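Side-chain contact in putative peptidyl-prolyl cis-trans isomerase Cbf2 (Campylobacter jejuni, PDB 3RFW), which probably catalyses the cis-trans isomerisation of peptidyl-prolyl bonds and is a SurA-like chaperone associated with virulence: residues K127-E132 against Y200-K205. Sequence-based numbering, arbitrary orientation.
Sequences KDIINE and YHVILK
With chi1 at -175°, Val202 sets CG1 anti to its backbone N and leaves CG2 beside that nitrogen, and both methyls meet the helix. Ile130 has CG1 anti to its carbonyl carbon (chi1 -79°), which carries this branch to the valine although its CB does not point at the strand. The methylene CG1 of Ile130 lies 3.8 Å from Val202 CG2. The same Ile130 CG1 is 4.0 Å from Val202 CG1, so it faces both arms of the fork. Ile129, one residue earlier on the helix, does point its CB at the strand and offers its short branch, CG2 to Val202 CG2 at 4.1 Å. A single valine methyl is thus touched by two successive isoleucines, and Ile130 and Val202 have the nearest CA atoms, 7.1 Å apart. In the PpiC-type (parvulin) isomerase domain this packs helix 123-133 against the four-stranded antiparallel sheet that contains strand 199-213. Around the trio, Ile129 also touches Ile118 and Leu148, Val202 touches Phe145, and Ile130 rests on Pro193, which makes the contact part of a larger apolar core. His201, the residue just before Val202 on the strand, instead meets the rings of His117 and Phe177. No hydrogen bond links the two segments; all three touching residues are buried and aliphatic, so helix and strand are joined here by van der Waals and hydrophobic packing.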
loop_
_atom_site.group_PDB
_atom_site.type_symbol
_atom_site.label_atom_id
_atom_site.label_comp_id
_atom_site.label_asym_id
_atom_site.label_seq_id
_atom_site.Cartn_x
_atom_site.Cartn_y
_atom_site.Cartn_z
ATOM N N LYS A 127 10.756 33.566 31.304
ATOM C CA LYS A 127 11.936 34.396 31.552
ATOM C C LYS A 127 12.952 33.708 32.459
ATOM O O LYS A 127 14.166 33.842 32.262
ATOM C CB LYS A 127 11.547 35.756 32.141
ATOM C CG LYS A 127 10.810 36.675 31.169
ATOM C CD LYS A 127 10.894 38.132 31.624
ATOM C CE LYS A 127 9.884 38.995 30.896
ATOM N NZ LYS A 127 9.094 39.844 31.829
ATOM N N ASP A 128 12.452 32.950 33.428
ATOM C CA ASP A 128 13.314 32.250 34.385
ATOM C C ASP A 128 14.067 31.101 33.739
ATOM O O ASP A 128 15.215 30.833 34.088
ATOM C CB ASP A 128 12.506 31.709 35.578
ATOM C CG ASP A 128 12.127 32.795 36.582
ATOM O OD1 ASP A 128 12.097 33.989 36.204
ATOM O OD2 ASP A 128 11.830 32.448 37.749
ATOM N N ILE A 129 13.398 30.344 32.877
ATOM C CA ILE A 129 14.135 29.370 32.075
ATOM C C ILE A 129 15.190 30.094 31.253
ATOM O O ILE A 129 16.356 29.696 31.245
ATOM C CB ILE A 129 13.226 28.527 31.152
ATOM C CG1 ILE A 129 12.459 27.491 31.981
ATOM C CG2 ILE A 129 14.059 27.830 30.045
ATOM C CD1 ILE A 129 11.029 27.289 31.522
ATOM N N ILE A 130 14.788 31.184 30.604
ATOM C CA ILE A 130 15.711 31.948 29.768
ATOM C C ILE A 130 16.949 32.357 30.565
ATOM O O ILE A 130 18.088 32.099 30.145
ATOM C CB ILE A 130 15.024 33.173 29.146
ATOM C CG1 ILE A 130 14.187 32.736 27.933
ATOM C CG2 ILE A 130 16.071 34.212 28.723
ATOM C CD1 ILE A 130 13.260 33.806 27.397
ATOM N N ASN A 131 16.697 32.847 31.781
ATOM C CA ASN A 131 17.718 33.087 32.807
ATOM C C ASN A 131 18.671 31.941 33.119
ATOM O O ASN A 131 19.885 32.146 33.214
ATOM C CB ASN A 131 17.038 33.496 34.110
ATOM C CG ASN A 131 16.921 34.977 34.246
ATOM O OD1 ASN A 131 15.817 35.529 34.206
ATOM N ND2 ASN A 131 18.067 35.649 34.375
ATOM N N GLU A 132 18.112 30.772 33.417
ATOM C CA GLU A 132 18.932 29.619 33.757
ATOM C C GLU A 132 19.910 29.255 32.647
ATOM O O GLU A 132 20.962 28.661 32.915
ATOM C CB GLU A 132 18.058 28.409 34.087
ATOM C CG GLU A 132 18.122 27.987 35.544
ATOM C CD GLU A 132 17.218 26.814 35.846
ATOM O OE1 GLU A 132 17.752 25.713 36.110
ATOM O OE2 GLU A 132 15.978 26.990 35.796
ATOM N N TYR A 200 3.607 30.409 26.678
ATOM C CA TYR A 200 4.898 31.091 26.492
ATOM C C TYR A 200 6.012 30.076 26.224
ATOM O O TYR A 200 6.244 29.183 27.045
ATOM C CB TYR A 200 5.249 31.931 27.733
ATOM C CG TYR A 200 4.337 33.126 27.943
ATOM C CD1 TYR A 200 3.193 33.033 28.739
ATOM C CD2 TYR A 200 4.570 34.320 27.278
ATOM C CE1 TYR A 200 2.326 34.120 28.885
ATOM C CE2 TYR A 200 3.708 35.402 27.415
ATOM C CZ TYR A 200 2.589 35.293 28.208
ATOM O OH TYR A 200 1.760 36.378 28.327
ATOM N N HIS A 201 6.703 30.210 25.084
ATOM C CA HIS A 201 7.739 29.244 24.697
ATOM C C HIS A 201 9.144 29.808 24.805
ATOM O O HIS A 201 9.383 30.961 24.480
ATOM C CB HIS A 201 7.545 28.743 23.270
ATOM C CG HIS A 201 6.120 28.526 22.883
ATOM N ND1 HIS A 201 5.686 27.363 22.283
ATOM C CD2 HIS A 201 5.039 29.336 22.963
ATOM C CE1 HIS A 201 4.405 27.479 21.982
ATOM N NE2 HIS A 201 3.989 28.666 22.384
ATOM N N VAL A 202 10.087 28.944 25.155
ATOM C CA VAL A 202 11.484 29.160 24.837
ATOM C C VAL A 202 11.939 28.179 23.753
ATOM O O VAL A 202 11.793 26.959 23.898
ATOM C CB VAL A 202 12.371 28.996 26.099
ATOM C CG1 VAL A 202 13.826 29.340 25.788
ATOM C CG2 VAL A 202 11.823 29.862 27.262
ATOM N N ILE A 203 12.558 28.713 22.703
ATOM C CA ILE A 203 12.959 27.915 21.539
ATOM C C ILE A 203 14.483 27.840 21.449
ATOM O O ILE A 203 15.179 28.855 21.636
ATOM C CB ILE A 203 12.433 28.543 20.265
ATOM C CG1 ILE A 203 10.935 28.842 20.402
ATOM C CG2 ILE A 203 12.736 27.660 19.058
ATOM C CD1 ILE A 203 10.289 29.257 19.104
ATOM N N LEU A 204 15.002 26.630 21.262
ATOM C CA LEU A 204 16.401 26.457 20.881
ATOM C C LEU A 204 16.502 25.926 19.444
ATOM O O LEU A 204 15.982 24.854 19.145
ATOM C CB LEU A 204 17.111 25.500 21.836
ATOM C CG LEU A 204 18.484 25.033 21.376
ATOM C CD1 LEU A 204 19.488 26.199 21.337
ATOM C CD2 LEU A 204 18.976 23.916 22.263
ATOM N N LYS A 205 17.157 26.684 18.565
ATOM C CA LYS A 205 17.310 26.269 17.177
ATOM C C LYS A 205 18.596 25.488 16.984
ATOM O O LYS A 205 19.683 25.993 17.256
ATOM C CB LYS A 205 17.294 27.481 16.236
#